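Local coordinates for thiosulfate reductase (Thermus thermophilus, PDB 2VPZ), which probably reduces thiosulfate or polysulfide as a molybdenum oxidoreductase, using two molybdopterin guanine dinucleotides and an iron-sulfur cluster, at residues A326-T331 with V352-Y357; A200-L205 with A320-R325; T256-L261 with T341-A346. All coordinates share one frame; numbering follows the deposited sequence.

Contact 1 (A326-T331 with V352-Y357). With MGD (2-amino-5,6-dimercapto-7-methyl-3,7,8a,9-tetrahydro-8-oxa-1,3,9,10-tetraaza-anthracen-4-one guanosine dinucleotide), chain I.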
# COMPACT_ATOMS: atom_id res chain seq x y z
N ALA A 326 -9.16 -14.99 -29.12
CA ALA A 326 -7.75 -14.65 -29.07
C ALA A 326 -7.48 -13.93 -30.41
O ALA A 326 -7.78 -14.51 -31.46
CB ALA A 326 -6.89 -15.92 -28.98
N VAL A 327 -6.94 -12.70 -30.36
CA VAL A 327 -6.62 -11.87 -31.55
C VAL A 327 -5.24 -11.22 -31.61
O VAL A 327 -4.74 -10.72 -30.59
CB VAL A 327 -7.48 -10.55 -31.69
CG1 VAL A 327 -8.27 -10.53 -32.99
CG2 VAL A 327 -8.29 -10.30 -30.46
N LEU A 328 -4.63 -11.20 -32.80
CA LEU A 328 -3.41 -10.41 -33.00
C LEU A 328 -3.92 -9.21 -33.83
O LEU A 328 -3.85 -9.25 -35.06
CB LEU A 328 -2.33 -11.14 -33.80
CG LEU A 328 -1.48 -12.21 -33.16
CD1 LEU A 328 -2.25 -13.48 -33.08
CD2 LEU A 328 -0.24 -12.44 -33.99
N PRO A 329 -4.45 -8.13 -33.20
CA PRO A 329 -4.88 -7.08 -34.14
C PRO A 329 -3.74 -6.51 -35.00
O PRO A 329 -2.63 -6.32 -34.47
CB PRO A 329 -5.47 -5.97 -33.25
CG PRO A 329 -5.57 -6.56 -31.87
CD PRO A 329 -4.53 -7.67 -31.81
N PRO A 330 -3.97 -6.26 -36.31
CA PRO A 330 -2.89 -5.69 -37.15
C PRO A 330 -2.61 -4.19 -36.82
O PRO A 330 -3.55 -3.40 -36.76
CB PRO A 330 -3.40 -5.85 -38.60
CG PRO A 330 -4.71 -6.61 -38.52
CD PRO A 330 -5.19 -6.48 -37.08
N THR A 331 -1.34 -3.81 -36.62
CA THR A 331 -0.99 -2.41 -36.32
C THR A 331 -1.29 -1.47 -37.52
O THR A 331 -1.58 -1.93 -38.62
CB THR A 331 0.53 -2.26 -35.85
OG1 THR A 331 0.72 -1.01 -35.19
CG2 THR A 331 1.50 -2.35 -37.05
N VAL A 352 -6.45 -16.57 -38.82
CA VAL A 352 -7.26 -17.55 -39.55
C VAL A 352 -7.21 -18.93 -38.84
O VAL A 352 -8.26 -19.52 -38.57
CB VAL A 352 -6.77 -17.65 -41.05
CG1 VAL A 352 -7.21 -18.96 -41.69
CG2 VAL A 352 -7.36 -16.49 -41.86
N LEU A 353 -6.00 -19.40 -38.52
CA LEU A 353 -5.74 -20.68 -37.81
C LEU A 353 -6.42 -20.75 -36.42
O LEU A 353 -6.63 -21.84 -35.86
CB LEU A 353 -4.22 -20.93 -37.64
CG LEU A 353 -3.29 -21.31 -38.81
CD1 LEU A 353 -1.91 -21.67 -38.27
CD2 LEU A 353 -3.84 -22.51 -39.61
N LEU A 354 -6.75 -19.59 -35.86
CA LEU A 354 -7.41 -19.50 -34.57
C LEU A 354 -8.96 -19.48 -34.75
O LEU A 354 -9.69 -19.68 -33.78
CB LEU A 354 -6.91 -18.26 -33.77
CG LEU A 354 -5.49 -18.26 -33.14
CD1 LEU A 354 -5.11 -16.82 -32.72
CD2 LEU A 354 -5.40 -19.24 -31.94
N GLY A 355 -9.41 -19.28 -35.98
CA GLY A 355 -10.82 -19.22 -36.35
C GLY A 355 -11.56 -17.95 -35.91
O GLY A 355 -12.78 -17.97 -35.72
N ASN A 356 -10.84 -16.84 -35.78
CA ASN A 356 -11.46 -15.60 -35.30
C ASN A 356 -12.08 -14.59 -36.26
O ASN A 356 -12.81 -13.70 -35.82
CB ASN A 356 -10.48 -14.84 -34.35
CG ASN A 356 -9.16 -14.39 -35.03
OD1 ASN A 356 -9.11 -14.11 -36.23
ND2 ASN A 356 -8.09 -14.30 -34.23
N TYR A 357 -11.84 -14.71 -37.55
CA TYR A 357 -12.38 -13.71 -38.49
C TYR A 357 -13.89 -13.81 -38.73
O TYR A 357 -14.38 -14.80 -39.28
CB TYR A 357 -11.63 -13.78 -39.84
CG TYR A 357 -11.83 -12.58 -40.75
CD1 TYR A 357 -10.95 -11.50 -40.72
CD2 TYR A 357 -12.88 -12.54 -41.67
CE1 TYR A 357 -11.09 -10.41 -41.59
CE2 TYR A 357 -13.04 -11.45 -42.56
CZ TYR A 357 -12.14 -10.38 -42.51
OH TYR A 357 -12.26 -9.31 -43.37
PB MGD I . 3.72 1.06 -34.70
O1B MGD I . 4.75 1.49 -35.66
O2B MGD I . 3.12 -0.25 -34.78
O3B MGD I . 2.73 2.30 -34.91
O3A MGD I . 1.07 4.19 -34.51
PA MGD I . 1.19 2.62 -34.59
O1A MGD I . 0.27 2.27 -35.66
O2A MGD I . 0.80 2.06 -33.31
O5' MGD I . 4.25 1.20 -33.24
C5' MGD I . 5.24 2.09 -32.71
C4' MGD I . 5.98 1.12 -31.80
O4' MGD I . 6.61 0.25 -32.73
C3' MGD I . 7.14 1.68 -30.92
O3' MGD I . 7.02 1.23 -29.55
C2' MGD I . 8.43 1.07 -31.52
O2' MGD I . 9.22 0.53 -30.47
C1' MGD I . 7.90 -0.15 -32.23
N9 MGD I . 8.81 -0.93 -33.12
C8 MGD I . 9.85 -0.45 -33.86
N7 MGD I . 10.48 -1.44 -34.55
C5 MGD I . 9.85 -2.59 -34.22
C6 MGD I . 10.06 -4.02 -34.53
O6 MGD I . 10.95 -4.30 -35.34
N1 MGD I . 9.23 -4.93 -34.01
C2 MGD I . 8.25 -4.59 -33.13
N2 MGD I . 7.42 -5.56 -32.61
N3 MGD I . 8.00 -3.29 -32.79
C4 MGD I . 8.74 -2.26 -33.29
C10 MGD I . 0.99 5.14 -35.55
C11 MGD I . -0.47 5.43 -35.69
O11 MGD I . -0.90 6.13 -34.51
C12 MGD I . -0.86 6.06 -37.05
S12 MGD I . -0.38 5.38 -38.51
C13 MGD I . -1.62 7.21 -37.16
S13 MGD I . -2.12 7.78 -38.68
C14 MGD I . -2.07 7.96 -35.93
N15 MGD I . -1.36 9.15 -35.63
C16 MGD I . -1.30 9.65 -34.36
C17 MGD I . -0.62 10.93 -33.95
O17 MGD I . -0.08 11.65 -34.84
N18 MGD I . -0.66 11.34 -32.64
C19 MGD I . -1.23 10.52 -31.72
N19 MGD I . -1.17 10.91 -30.47
N20 MGD I . -1.85 9.31 -31.97
C21 MGD I . -1.93 8.89 -33.27
N22 MGD I . -2.49 7.74 -33.60
C23 MGD I . -2.10 7.00 -34.76

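Contact 2 (A200-L205 with A320-R325)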
# COMPACT_ATOMS: atom_id res chain seq x y z
N ALA A 200 -12.95 -9.99 -26.78
CA ALA A 200 -11.58 -10.56 -26.82
C ALA A 200 -11.11 -11.03 -25.41
O ALA A 200 -11.41 -10.39 -24.40
CB ALA A 200 -10.60 -9.56 -27.44
N ARG A 201 -10.35 -12.12 -25.36
CA ARG A 201 -9.92 -12.75 -24.08
C ARG A 201 -8.43 -12.83 -23.82
O ARG A 201 -7.95 -13.03 -22.69
CB ARG A 201 -10.47 -14.16 -24.03
CG ARG A 201 -11.93 -14.23 -23.65
CD ARG A 201 -12.06 -14.05 -22.14
NE ARG A 201 -12.45 -12.70 -21.73
CZ ARG A 201 -12.44 -12.24 -20.48
NH1 ARG A 201 -12.06 -13.04 -19.49
NH2 ARG A 201 -12.82 -10.99 -20.23
N TYR A 202 -7.72 -12.70 -24.94
CA TYR A 202 -6.26 -12.76 -25.03
C TYR A 202 -5.94 -11.93 -26.29
O TYR A 202 -6.46 -12.21 -27.38
CB TYR A 202 -5.86 -14.24 -25.21
CG TYR A 202 -4.38 -14.53 -25.01
CD1 TYR A 202 -3.86 -14.80 -23.74
CD2 TYR A 202 -3.50 -14.57 -26.10
CE1 TYR A 202 -2.52 -15.10 -23.54
CE2 TYR A 202 -2.15 -14.87 -25.93
CZ TYR A 202 -1.66 -15.14 -24.65
OH TYR A 202 -0.34 -15.44 -24.46
N ILE A 203 -5.09 -10.93 -26.14
CA ILE A 203 -4.71 -10.02 -27.22
C ILE A 203 -3.18 -9.89 -27.46
O ILE A 203 -2.43 -9.62 -26.52
CB ILE A 203 -5.30 -8.58 -26.94
CG1 ILE A 203 -6.82 -8.66 -26.84
CG2 ILE A 203 -4.86 -7.56 -28.02
CD1 ILE A 203 -7.48 -7.35 -26.36
N VAL A 204 -2.71 -10.09 -28.69
CA VAL A 204 -1.28 -9.95 -28.96
C VAL A 204 -0.97 -8.74 -29.87
O VAL A 204 -1.39 -8.70 -31.04
CB VAL A 204 -0.65 -11.28 -29.57
CG1 VAL A 204 0.88 -11.10 -29.75
CG2 VAL A 204 -0.94 -12.49 -28.65
N LEU A 205 -0.26 -7.77 -29.30
CA LEU A 205 0.15 -6.52 -29.96
C LEU A 205 1.59 -6.57 -30.46
O LEU A 205 2.54 -6.76 -29.68
CB LEU A 205 -0.00 -5.30 -29.00
CG LEU A 205 -1.40 -5.09 -28.37
CD1 LEU A 205 -1.39 -3.89 -27.42
CD2 LEU A 205 -2.45 -4.91 -29.49
N ALA A 320 -4.16 -20.49 -28.43
CA ALA A 320 -5.00 -21.62 -28.87
C ALA A 320 -6.06 -21.94 -27.75
O ALA A 320 -7.23 -22.09 -28.05
CB ALA A 320 -4.14 -22.88 -29.16
N ALA A 321 -5.65 -22.02 -26.49
CA ALA A 321 -6.61 -22.26 -25.38
C ALA A 321 -7.79 -21.26 -25.30
O ALA A 321 -8.78 -21.52 -24.61
CB ALA A 321 -5.86 -22.25 -23.99
N HIS A 322 -7.73 -20.13 -26.00
CA HIS A 322 -8.80 -19.12 -25.89
C HIS A 322 -9.69 -18.92 -27.12
O HIS A 322 -10.74 -18.27 -27.02
CB HIS A 322 -8.21 -17.75 -25.45
CG HIS A 322 -7.81 -17.65 -24.01
ND1 HIS A 322 -8.70 -17.36 -23.01
CD2 HIS A 322 -6.61 -17.77 -23.42
CE1 HIS A 322 -8.06 -17.32 -21.86
NE2 HIS A 322 -6.79 -17.57 -22.08
N LYS A 323 -9.26 -19.45 -28.27
CA LYS A 323 -10.00 -19.33 -29.52
C LYS A 323 -11.49 -19.63 -29.36
O LYS A 323 -11.88 -20.37 -28.45
CB LYS A 323 -9.43 -20.27 -30.61
CG LYS A 323 -8.69 -21.50 -30.12
CD LYS A 323 -8.26 -22.37 -31.29
CE LYS A 323 -9.34 -23.38 -31.69
NZ LYS A 323 -9.31 -24.61 -30.81
N PRO A 324 -12.34 -18.96 -30.17
CA PRO A 324 -11.99 -17.99 -31.24
C PRO A 324 -11.70 -16.54 -30.69
O PRO A 324 -11.48 -15.61 -31.47
CB PRO A 324 -13.19 -18.02 -32.19
CG PRO A 324 -14.35 -18.47 -31.32
CD PRO A 324 -13.76 -19.33 -30.21
N ARG A 325 -11.69 -16.41 -29.37
CA ARG A 325 -11.52 -15.15 -28.63
C ARG A 325 -10.09 -14.69 -28.22
O ARG A 325 -9.85 -14.10 -27.15
CB ARG A 325 -12.48 -15.19 -27.43
CG ARG A 325 -13.85 -15.77 -27.84
CD ARG A 325 -14.96 -15.17 -27.03
NE ARG A 325 -14.82 -15.52 -25.63
CZ ARG A 325 -15.14 -14.75 -24.59
NH1 ARG A 325 -15.64 -13.53 -24.80
NH2 ARG A 325 -14.97 -15.20 -23.35

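Contact 3 (T256-L261 with T341-A346). With MGD (2-amino-5,6-dimercapto-7-methyl-3,7,8a,9-tetrahydro-8-oxa-1,3,9,10-tetraaza-anthracen-4-one guanosine dinucleotide), chain I.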
# COMPACT_ATOMS: atom_id res chain seq x y z
N THR A 256 12.74 -8.51 -36.78
CA THR A 256 12.75 -9.95 -36.63
C THR A 256 11.38 -10.64 -36.33
O THR A 256 11.33 -11.85 -36.07
CB THR A 256 13.83 -10.23 -35.50
OG1 THR A 256 14.90 -10.99 -36.02
CG2 THR A 256 13.24 -10.90 -34.26
N ASP A 257 10.29 -9.89 -36.45
CA ASP A 257 8.93 -10.35 -36.18
C ASP A 257 8.36 -11.45 -37.06
O ASP A 257 7.50 -12.24 -36.63
CB ASP A 257 7.96 -9.17 -36.19
CG ASP A 257 8.36 -8.05 -35.23
OD1 ASP A 257 7.74 -7.94 -34.15
OD2 ASP A 257 9.30 -7.32 -35.56
N THR A 258 8.81 -11.52 -38.30
CA THR A 258 8.28 -12.56 -39.16
C THR A 258 8.79 -13.96 -38.70
O THR A 258 8.09 -14.94 -38.90
CB THR A 258 8.62 -12.32 -40.67
OG1 THR A 258 8.50 -10.94 -40.98
CG2 THR A 258 7.65 -13.13 -41.56
N ALA A 259 9.96 -14.03 -38.06
CA ALA A 259 10.48 -15.33 -37.57
C ALA A 259 9.67 -15.87 -36.37
O ALA A 259 9.51 -17.08 -36.19
CB ALA A 259 11.99 -15.23 -37.18
N LEU A 260 9.19 -14.93 -35.54
CA LEU A 260 8.37 -15.20 -34.35
C LEU A 260 6.94 -15.57 -34.88
O LEU A 260 6.30 -16.51 -34.37
CB LEU A 260 8.38 -13.98 -33.39
CG LEU A 260 7.81 -13.93 -31.95
CD1 LEU A 260 6.51 -13.11 -31.92
CD2 LEU A 260 7.59 -15.35 -31.39
N LEU A 261 6.44 -14.88 -35.90
CA LEU A 261 5.13 -15.23 -36.47
C LEU A 261 5.17 -16.64 -37.16
O LEU A 261 4.29 -17.45 -36.93
CB LEU A 261 4.61 -14.13 -37.42
CG LEU A 261 4.14 -12.85 -36.68
CD1 LEU A 261 4.18 -11.62 -37.62
CD2 LEU A 261 2.74 -13.05 -36.08
N THR A 341 4.93 -6.63 -46.28
CA THR A 341 3.68 -7.36 -46.64
C THR A 341 3.76 -8.82 -46.16
O THR A 341 2.74 -9.41 -45.81
CB THR A 341 3.32 -7.27 -48.16
OG1 THR A 341 3.31 -5.91 -48.59
CG2 THR A 341 1.91 -7.85 -48.39
N TYR A 342 4.96 -9.40 -46.11
CA TYR A 342 5.14 -10.75 -45.58
C TYR A 342 4.81 -10.82 -44.08
O TYR A 342 4.06 -11.71 -43.66
CB TYR A 342 6.57 -11.23 -45.82
CG TYR A 342 6.83 -11.71 -47.23
CD1 TYR A 342 8.10 -11.61 -47.80
CD2 TYR A 342 5.80 -12.29 -47.99
CE1 TYR A 342 8.35 -12.08 -49.09
CE2 TYR A 342 6.04 -12.77 -49.30
CZ TYR A 342 7.33 -12.66 -49.85
OH TYR A 342 7.63 -13.13 -51.11
N ARG A 343 5.34 -9.90 -43.27
CA ARG A 343 5.02 -9.93 -41.84
C ARG A 343 3.49 -9.86 -41.63
O ARG A 343 2.93 -10.67 -40.89
CB ARG A 343 5.72 -8.82 -41.02
CG ARG A 343 5.27 -8.75 -39.53
CD ARG A 343 5.80 -7.51 -38.79
NE ARG A 343 5.28 -6.26 -39.33
CZ ARG A 343 5.88 -5.48 -40.23
NH1 ARG A 343 7.05 -5.82 -40.72
NH2 ARG A 343 5.30 -4.35 -40.64
N VAL A 344 2.80 -8.93 -42.28
CA VAL A 344 1.34 -8.86 -42.10
C VAL A 344 0.61 -10.15 -42.57
O VAL A 344 -0.27 -10.65 -41.87
CB VAL A 344 0.70 -7.58 -42.77
CG1 VAL A 344 -0.78 -7.44 -42.31
CG2 VAL A 344 1.51 -6.30 -42.41
N MET A 345 0.98 -10.71 -43.73
CA MET A 345 0.36 -11.95 -44.23
C MET A 345 0.40 -13.07 -43.15
O MET A 345 -0.62 -13.72 -42.87
CB MET A 345 1.05 -12.43 -45.54
CG MET A 345 0.62 -11.71 -46.82
SD MET A 345 1.81 -11.94 -48.17
CE MET A 345 1.97 -13.72 -48.18
N ALA A 346 1.58 -13.24 -42.53
CA ALA A 346 1.84 -14.22 -41.46
C ALA A 346 0.99 -14.02 -40.19
O ALA A 346 0.57 -15.00 -39.55
CB ALA A 346 3.35 -14.19 -41.07
PB MGD I . 3.72 1.06 -34.70
O1B MGD I . 4.75 1.49 -35.66
O2B MGD I . 3.12 -0.25 -34.78
O3B MGD I . 2.73 2.30 -34.91
O3A MGD I . 1.07 4.19 -34.51
PA MGD I . 1.19 2.62 -34.59
O1A MGD I . 0.27 2.27 -35.66
O2A MGD I . 0.80 2.06 -33.31
O5' MGD I . 4.25 1.20 -33.24
C5' MGD I . 5.24 2.09 -32.71
C4' MGD I . 5.98 1.12 -31.80
O4' MGD I . 6.61 0.25 -32.73
C3' MGD I . 7.14 1.68 -30.92
O3' MGD I . 7.02 1.23 -29.55
C2' MGD I . 8.43 1.07 -31.52
O2' MGD I . 9.22 0.53 -30.47
C1' MGD I . 7.90 -0.15 -32.23
N9 MGD I . 8.81 -0.93 -33.12
C8 MGD I . 9.85 -0.45 -33.86
N7 MGD I . 10.48 -1.44 -34.55
C5 MGD I . 9.85 -2.59 -34.22
C6 MGD I . 10.06 -4.02 -34.53
O6 MGD I . 10.95 -4.30 -35.34
N1 MGD I . 9.23 -4.93 -34.01
C2 MGD I . 8.25 -4.59 -33.13
N2 MGD I . 7.42 -5.56 -32.61
N3 MGD I . 8.00 -3.29 -32.79
C4 MGD I . 8.74 -2.26 -33.29
C10 MGD I . 0.99 5.14 -35.55
C11 MGD I . -0.47 5.43 -35.69
O11 MGD I . -0.90 6.13 -34.51
C12 MGD I . -0.86 6.06 -37.05
S12 MGD I . -0.38 5.38 -38.51
C13 MGD I . -1.62 7.21 -37.16
S13 MGD I . -2.12 7.78 -38.68
C14 MGD I . -2.07 7.96 -35.93
N15 MGD I . -1.36 9.15 -35.63
C16 MGD I . -1.30 9.65 -34.36
C17 MGD I . -0.62 10.93 -33.95
O17 MGD I . -0.08 11.65 -34.84
N18 MGD I . -0.66 11.34 -32.64
C19 MGD I . -1.23 10.52 -31.72
N19 MGD I . -1.17 10.91 -30.47
N20 MGD I . -1.85 9.31 -31.97
C21 MGD I . -1.93 8.89 -33.27
N22 MGD I . -2.49 7.74 -33.60
C23 MGD I . -2.10 7.00 -34.76

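Contact 1 (A326-T331 with V352-Y357)
A326 is reached from N356 by the one hydrogen bond of this contact: ND2 of N356 donates to O of A326 at 2.8 Å, with an N-H...O angle of 158°. The donor lies in the carbonyl plane, and the acceptor lies almost in the amide plane of N356. The first torsion of N356 (chi1 62°) puts CG between its own backbone N and carbonyl carbon. An asparagine suits this place because its amide has two N-H groups, and ND2 is also hydrogen-bonded to N351 OD1. The same carbonyl oxygen has CD1 of L354 beside it at 3.7 Å, while the small CB of A326 packs on that methyl at 4.2 Å. V327 starts away from the helix end, with CG1 4.0 Å from ND2 of N356. The side chain of L328 is long enough for CD1 to come within 4.4 Å of CD1 of L354. The two prolines lead on to T331, whose OG1, anti to its backbone N, donates to phosphate oxygen O2B of MGD at 2.6 Å. Across the contact, the helix ends at G355 in a Schellman motif. Positive phi is easily borne by glycine, and this turn sends the chain on to N356. Residues 326-327 form a short, weakly bonded strand at the edge of the chain's four-stranded parallel sheet, bonded through V327 to Y202 and V204 of strand 202-206. M319 of helix 309-320 touches A326, L328 and L354, while L328 also meets L261 of helix 257-270, so the strand end is packed against these helices and the tail of helix 341-354.

Contact 2 (A200-L205 with A320-R325)
The carbonyl oxygen of R325 accepts from two successive backbone amides: N of R201 bonds to it at 2.7 Å, with an N-H...O angle of 146°, and N of Y202 adds a weak bond at 3.4 Å. Together they tie the loop after helix 309-320 to the start of strand 202-206, just before the chain enters strand 326-327 of the same parallel sheet. The two arginine side chains lie side by side and point the same way. R201 lays CG over one face of the R325 guanidinium, 3.2 Å from NH2 and displaced toward the rim, and the two guanidinium planes are only 8° apart. A bend at chi2 (-78°) carries CD of R201 alongside as well. Next to them, H322 offers its ring to CB of Y202, whose nearest approach is to CD2 at 4.0 Å, and has O of R201 over one face. The rings of Y202 and H322 are nearly parallel, but with centroids 5.7 Å apart they barely overlap. The tyrosine suits this boundary: its ring sits in the interior while OH is hydrogen-bonded to E318. Two like charges thus run close, NE of R201 and NH2 of R325 being 3.9 Å apart; their repulsion is probably eased by partial solvent exposure and by N228 O, which binds NH2 of R201.

Contact 3 (T256-L261 with T341-A346)
D257, T258 and L261 pack on R343 and A346 where the first turns of two nearly parallel helices come together in an alpha/beta domain. The axes of the short helical segments approach to 9.2 Å and cross at 23°. The side chains of T258 and R343 cross at about a right angle, with OG1 of the threonine 3.5 Å from CB of the arginine. L261 crosses R343 obliquely, bringing CD1 to CG at 3.6 Å. R343 suits the seam because its aliphatic part is long: CG is anti to the backbone N (chi1 174°), and CD continues to CB of D257 at 3.8 Å. Beyond the bend at chi3, the guanidinium makes a salt bridge with D340, a hydrogen bond with N334 O and a cation-pi contact with W336. D257 and R343 are not paired with each other: the arginine is held by D340 and the carboxylate by MGD. One turn further along, A346 is small enough for its CB to sit 3.9 Å from CB of L261. D257 turns its carboxylate to the guanine of MGD, an acceptor pair matching the base's N1-H and N2 amino group. OD1 takes N2 at 2.9 Å, and OD2 takes N1 at 2.8 Å.

How the contacts relate
Contacts 1 and 2 are close neighbours, their centres 8 Å apart, and share the parallel sheet in which strands 202-206 and 326-327 lie side by side. Contact 3 is centred 14 Å from contact 1 and 18 Å from contact 2. It uses the start of helix 341-354, whose end belongs to contact 1, and L261 CD2 touches L328 CD2 at 3.7 Å. Along the chain, contact 2 closes before contact 1 opens, whereas the segments of contact 3 alternate with those of both. All six segments belong to the molybdopterin oxidoreductase region of the chain. Contacts 1 and 3 bind the same MGD, at its phosphate and its guanine respectively.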